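Local atomic coordinates of carbohydrate binding module (Uncultured bacterium, PDB entry 2W3J), a protein that probably binds uronic acid sugars as a calcium-containing family 35 carbohydrate-binding module from an environmental bacterium. Residues W43-A48 with I99-G104; A55-G60 with L81-N86. All blocks are in the same frame, centred on the assembly; numbering follows the deposited sequence. Where two conformers were deposited one is given.

Contact 1. Residues W43-A48 with I99-G104; sequences WSLSAA and IPLKAG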
loop_
_atom_site.group_PDB
_atom_site.type_symbol
_atom_site.label_atom_id
_atom_site.label_comp_id
_atom_site.label_asym_id
_atom_site.label_seq_id
_atom_site.Cartn_x
_atom_site.Cartn_y
_atom_site.Cartn_z
ATOM N N TRP A 43 6.197 2.666 -3.284
ATOM C CA TRP A 43 5.864 2.447 -4.690
ATOM C C TRP A 43 6.246 3.688 -5.505
ATOM O O TRP A 43 6.442 4.783 -4.932
ATOM C CB TRP A 43 4.367 2.274 -4.848
ATOM C CG TRP A 43 3.755 1.042 -4.165
ATOM C CD1 TRP A 43 3.642 -0.221 -4.695
ATOM C CD2 TRP A 43 3.137 1.005 -2.877
ATOM N NE1 TRP A 43 2.958 -1.040 -3.800
ATOM C CE2 TRP A 43 2.639 -0.309 -2.686
ATOM C CE3 TRP A 43 2.914 1.966 -1.879
ATOM C CZ2 TRP A 43 1.959 -0.689 -1.533
ATOM C CZ3 TRP A 43 2.233 1.580 -0.720
ATOM C CH2 TRP A 43 1.774 0.257 -0.557
ATOM N N SER A 44 6.344 3.514 -6.827
ATOM C CA SER A 44 6.660 4.651 -7.729
ATOM C C SER A 44 5.713 4.556 -8.920
ATOM O O SER A 44 5.582 3.486 -9.527
ATOM C CB SER A 44 8.103 4.540 -8.224
ATOM O OG SER A 44 8.481 5.637 -9.089
ATOM N N LEU A 45 5.048 5.663 -9.243
ATOM C CA LEU A 45 4.110 5.685 -10.359
ATOM C C LEU A 45 4.250 6.953 -11.171
ATOM O O LEU A 45 4.793 7.948 -10.694
ATOM C CB LEU A 45 2.661 5.567 -9.870
ATOM C CG LEU A 45 1.906 6.688 -9.147
ATOM C CD1 LEU A 45 1.578 7.892 -10.038
ATOM C CD2 LEU A 45 0.624 6.127 -8.561
ATOM N N SER A 46 3.722 6.917 -12.386
ATOM C CA SER A 46 3.646 8.120 -13.215
ATOM C C SER A 46 2.196 8.460 -13.444
ATOM O O SER A 46 1.370 7.563 -13.649
ATOM C CB SER A 46 4.316 7.888 -14.570
ATOM O OG SER A 46 5.683 7.592 -14.407
ATOM N N ALA A 47 1.879 9.757 -13.412
ATOM C CA ALA A 47 0.551 10.262 -13.709
ATOM C C ALA A 47 0.658 11.219 -14.918
ATOM O O ALA A 47 1.585 12.015 -14.996
ATOM C CB ALA A 47 -0.032 10.997 -12.526
ATOM N N ALA A 48 -0.291 11.130 -15.842
ATOM C CA ALA A 48 -0.300 12.046 -17.005
ATOM C C ALA A 48 -0.656 13.491 -16.609
ATOM O O ALA A 48 -0.160 14.449 -17.204
ATOM C CB ALA A 48 -1.242 11.527 -18.084
ATOM N N ILE A 99 -5.551 10.609 -3.094
ATOM C CA ILE A 99 -4.190 11.097 -3.059
ATOM C C ILE A 99 -3.907 12.121 -4.177
ATOM O O ILE A 99 -4.305 11.916 -5.337
ATOM C CB ILE A 99 -3.177 9.933 -3.130
ATOM C CG1 ILE A 99 -3.366 9.109 -4.411
ATOM C CG2 ILE A 99 -3.340 9.001 -1.927
ATOM C CD1 ILE A 99 -2.220 8.084 -4.655
ATOM N N PRO A 100 -3.221 13.219 -3.828
ATOM C CA PRO A 100 -2.827 14.205 -4.828
ATOM C C PRO A 100 -1.593 13.741 -5.565
ATOM O O PRO A 100 -0.560 13.478 -4.958
ATOM C CB PRO A 100 -2.521 15.461 -3.986
ATOM C CG PRO A 100 -2.029 14.892 -2.637
ATOM C CD PRO A 100 -2.868 13.629 -2.445
ATOM N N LEU A 101 -1.693 13.635 -6.887
ATOM C CA LEU A 101 -0.559 13.273 -7.698
ATOM C C LEU A 101 -0.171 14.412 -8.622
ATOM O O LEU A 101 -1.023 15.192 -9.065
ATOM C CB LEU A 101 -0.871 12.033 -8.546
ATOM C CG LEU A 101 -1.208 10.775 -7.738
ATOM C CD1 LEU A 101 -1.556 9.630 -8.691
ATOM C CD2 LEU A 101 0.021 10.417 -6.856
ATOM N N LYS A 102 1.108 14.496 -8.913
ATOM C CA LYS A 102 1.650 15.484 -9.832
ATOM C C LYS A 102 1.845 14.837 -11.192
ATOM O O LYS A 102 1.950 13.603 -11.291
ATOM C CB LYS A 102 3.010 15.971 -9.321
ATOM C CG LYS A 102 3.004 16.581 -7.923
ATOM C CD LYS A 102 4.214 17.501 -7.720
ATOM C CE LYS A 102 5.385 16.850 -6.997
ATOM N NZ LYS A 102 5.408 17.171 -5.533
ATOM N N ALA A 103 1.926 15.647 -12.249
ATOM C CA ALA A 103 2.296 15.079 -13.530
ATOM C C ALA A 103 3.720 14.543 -13.465
ATOM O O ALA A 103 4.595 15.178 -12.901
ATOM C CB ALA A 103 2.151 16.150 -14.668
ATOM N N GLY A 104 3.956 13.362 -14.027
ATOM C CA GLY A 104 5.295 12.777 -14.042
ATOM C C GLY A 104 5.393 11.771 -12.895
ATOM O O GLY A 104 4.389 11.204 -12.494
#
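Leu45 and Leu101 meet tip to tip, their side chains crossing at about a right angle, with CD1 of Leu45 lying 3.8 Å from CD1 of Leu101. The torsions explain the meeting. Leu101 directs its CB toward 43-48 and keeps CG anti to its carbonyl carbon (chi1 -61°), whereas Leu45 holds CG in the crowded position between backbone N and carbonyl carbon (chi1 72°), which swings its methyls across to Leu101. Ala47 lies nearer the turn: its CB stands 4.2 Å from Leu101 CB and 3.5 Å from Lys102 O.

Beyond these apolar groups the backbones pair. Ala47 and Gly104 form an antiparallel hydrogen-bonded pair, and its two bonds differ in geometry. Gly104 N donates to Ala47 O over 2.9 Å, nearly straight and in the carbonyl plane. Ala47 N reaches Gly104 O at 3.0 Å from above that carbonyl's plane. Ser46 CA adds a CA-H...O contact to the same Gly104 O at 3.3 Å. Gly104 has a positive phi of 98°, a conformation in which a CB would crowd the preceding carbonyl oxygen; it resumes extended pairing directly after the Lys102-Ala103 turn.

Through that turn the chain crosses from strand 93-101, at the border of the four-stranded sheet, to strand 104-112, beside strand 40-47 in the other sheet of the beta-sandwich typical of these carbohydrate-binding modules. Ile131 of strand 131-133 touches both Ala47 and Leu101, Val73 of strand 69-73 packs on Leu101, and Asn106 of strand 104-112 touches both leucines.

Contact 2. Residues A55-G60 with L81-N86; sequences AQIRFG and LDFPTN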
loop_
_atom_site.group_PDB
_atom_site.type_symbol
_atom_site.label_atom_id
_atom_site.label_comp_id
_atom_site.label_asym_id
_atom_site.label_seq_id
_atom_site.Cartn_x
_atom_site.Cartn_y
_atom_site.Cartn_z
ATOM N N ALA A 55 -6.955 5.862 -4.563
ATOM C CA ALA A 55 -6.161 4.627 -4.456
ATOM C C ALA A 55 -6.946 3.666 -3.576
ATOM O O ALA A 55 -7.695 4.072 -2.682
ATOM C CB ALA A 55 -4.801 4.896 -3.836
ATOM N N GLN A 56 -6.837 2.381 -3.868
ATOM C CA GLN A 56 -7.424 1.399 -2.990
ATOM C C GLN A 56 -6.357 0.400 -2.552
ATOM O O GLN A 56 -5.684 -0.200 -3.381
ATOM C CB GLN A 56 -8.546 0.648 -3.714
ATOM C CG GLN A 56 -9.197 -0.415 -2.810
ATOM C CD GLN A 56 -10.421 -1.009 -3.435
ATOM O OE1 GLN A 56 -11.537 -0.469 -3.307
ATOM N NE2 GLN A 56 -10.237 -2.113 -4.123
ATOM N N ILE A 57 -6.226 0.214 -1.245
ATOM C CA ILE A 57 -5.231 -0.720 -0.703
ATOM C C ILE A 57 -5.939 -1.959 -0.252
ATOM O O ILE A 57 -6.922 -1.882 0.487
ATOM C CB ILE A 57 -4.490 -0.076 0.500
ATOM C CG1 ILE A 57 -3.775 1.194 0.017
ATOM C CG2 ILE A 57 -3.445 -1.081 1.089
ATOM C CD1 ILE A 57 -3.202 2.101 1.178
ATOM N N ARG A 58 -5.492 -3.123 -0.743
ATOM C CA ARG A 58 -6.120 -4.382 -0.334
ATOM C C ARG A 58 -5.192 -5.040 0.693
ATOM O O ARG A 58 -3.983 -5.099 0.502
ATOM C CB ARG A 58 -6.315 -5.305 -1.538
ATOM C CG ARG A 58 -7.118 -6.559 -1.249
ATOM C CD ARG A 58 -7.453 -7.298 -2.575
ATOM N NE ARG A 58 -8.355 -8.431 -2.355
ATOM C CZ ARG A 58 -7.978 -9.711 -2.300
ATOM N NH1 ARG A 58 -6.694 -10.059 -2.406
ATOM N NH2 ARG A 58 -8.903 -10.646 -2.096
ATOM N N PHE A 59 -5.758 -5.500 1.798
ATOM C CA PHE A 59 -4.924 -5.896 2.927
ATOM C C PHE A 59 -5.565 -6.992 3.743
ATOM O O PHE A 59 -6.803 -7.212 3.680
ATOM C CB PHE A 59 -4.638 -4.669 3.847
ATOM C CG PHE A 59 -5.862 -4.137 4.580
ATOM C CD1 PHE A 59 -6.152 -4.549 5.899
ATOM C CD2 PHE A 59 -6.699 -3.217 3.965
ATOM C CE1 PHE A 59 -7.266 -4.040 6.581
ATOM C CE2 PHE A 59 -7.832 -2.703 4.637
ATOM C CZ PHE A 59 -8.109 -3.103 5.949
ATOM N N GLY A 60 -4.716 -7.671 4.509
ATOM C CA GLY A 60 -5.182 -8.680 5.449
ATOM C C GLY A 60 -4.818 -8.245 6.848
ATOM O O GLY A 60 -3.693 -7.800 7.134
ATOM N N LEU A 81 -4.742 5.871 7.975
ATOM C CA LEU A 81 -5.802 4.910 7.777
ATOM C C LEU A 81 -5.739 3.903 8.920
ATOM O O LEU A 81 -4.671 3.641 9.450
ATOM C CB LEU A 81 -5.620 4.161 6.441
ATOM C CG LEU A 81 -5.615 5.021 5.167
ATOM C CD1 LEU A 81 -5.470 4.153 3.900
ATOM C CD2 LEU A 81 -6.879 5.822 5.130
ATOM N N ASP A 82 -6.883 3.354 9.282
ATOM C CA ASP A 82 -7.004 2.499 10.468
ATOM C C ASP A 82 -6.503 1.052 10.226
ATOM O O ASP A 82 -5.849 0.474 11.091
ATOM C CB ASP A 82 -8.470 2.442 10.879
ATOM C CG ASP A 82 -8.668 1.921 12.294
ATOM O OD1 ASP A 82 -7.965 2.411 13.221
ATOM O OD2 ASP A 82 -9.537 1.008 12.474
ATOM N N PHE A 83 -6.863 0.467 9.070
ATOM C CA PHE A 83 -6.574 -0.970 8.827
ATOM C C PHE A 83 -7.070 -1.876 9.952
ATOM O O PHE A 83 -6.292 -2.518 10.652
ATOM C CB PHE A 83 -5.078 -1.190 8.606
ATOM C CG PHE A 83 -4.549 -0.535 7.362
ATOM C CD1 PHE A 83 -4.660 -1.173 6.113
ATOM C CD2 PHE A 83 -3.932 0.696 7.427
ATOM C CE1 PHE A 83 -4.140 -0.560 4.940
ATOM C CE2 PHE A 83 -3.448 1.319 6.267
ATOM C CZ PHE A 83 -3.555 0.686 5.028
ATOM N N PRO A 84 -8.378 -1.904 10.140
ATOM C CA PRO A 84 -8.977 -2.623 11.241
ATOM C C PRO A 84 -8.766 -4.114 11.096
ATOM O O PRO A 84 -8.575 -4.624 9.972
ATOM C CB PRO A 84 -10.456 -2.313 11.083
ATOM C CG PRO A 84 -10.643 -2.035 9.628
ATOM C CD PRO A 84 -9.385 -1.249 9.290
ATOM N N THR A 85 -8.811 -4.817 12.224
ATOM C CA THR A 85 -8.857 -6.269 12.161
ATOM C C THR A 85 -10.286 -6.800 11.957
ATOM O O THR A 85 -11.260 -6.234 12.475
ATOM C CB THR A 85 -8.256 -6.894 13.412
ATOM O OG1 THR A 85 -8.452 -8.306 13.361
ATOM C CG2 THR A 85 -8.963 -6.373 14.685
ATOM N N ASN A 86 -10.432 -7.897 11.216
ATOM C CA ASN A 86 -11.693 -8.622 11.196
ATOM C C ASN A 86 -11.554 -10.051 11.773
ATOM O O ASN A 86 -12.465 -10.857 11.620
ATOM C CB ASN A 86 -12.258 -8.684 9.762
ATOM C CG ASN A 86 -11.322 -9.416 8.818
ATOM O OD1 ASN A 86 -10.273 -9.891 9.251
ATOM N ND2 ASN A 86 -11.698 -9.515 7.526
#
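The ring of Phe83 drives its edge into the face of Phe59, a T-shaped (edge-to-face) pair with centroids 4.8 Å apart and planes at 77°. The bump is Phe83 CD1, poised over the centre of the Phe59 ring, with Phe59 CG its nearest atom there at 3.5 Å. The first torsion of Phe59 (chi1 68°) places its ring on the side of 81-86, and the second, near perpendicular, turns the face to Phe83.

The hollow is the angle between that face and the CG2 methyl of Ile57, and it receives the CD1-CE1 edge of Phe83. Ile57 CG2 lies 3.9 Å from Phe83 CE1, near the ring plane. Ile57 CD1 extends further, meeting Leu81 CD1 at 4.1 Å as the two side chains cross obliquely. Toward the other end, Pro84 CD lies 4.0 Å from Phe59 CZ.

Phe83 has a left-handed backbone conformation in the loop after strand 76-81. Here a strand of one sheet and the loop leaving a strand of the other meet in the apolar interior, where Ile121 of strand 120-126 touches both Ile57 and Phe59. Within the two segments the fit rests on shape and burial, and the Asn61 hydrogen bond to Phe83 O lies just beyond the strand's end. The CH edge over the ring face probably adds a weak electrostatic component.

Contact 2 is buried, whereas contact 1 mixes buried with exposed residues: the centre of contact 2 lies about 9 Å, and that of contact 1 about 15 Å, from the centre of the chain, on opposite sides of it. Their centres are about 22 Å apart, yet they touch where Ile99 CD1 packs 4.2 Å from Ala55 CB, since 51-60 and 93-101 are neighbouring strands of one sheet. Strands 40-47 and 51-60 also follow each other in the chain. Chemistry changes with place: near the turn, 43-48 and 99-104 combine paired backbone hydrogen bonds with a small aliphatic cluster, while 55-60 and 81-86 join strand to loop through aromatic and aliphatic side chains.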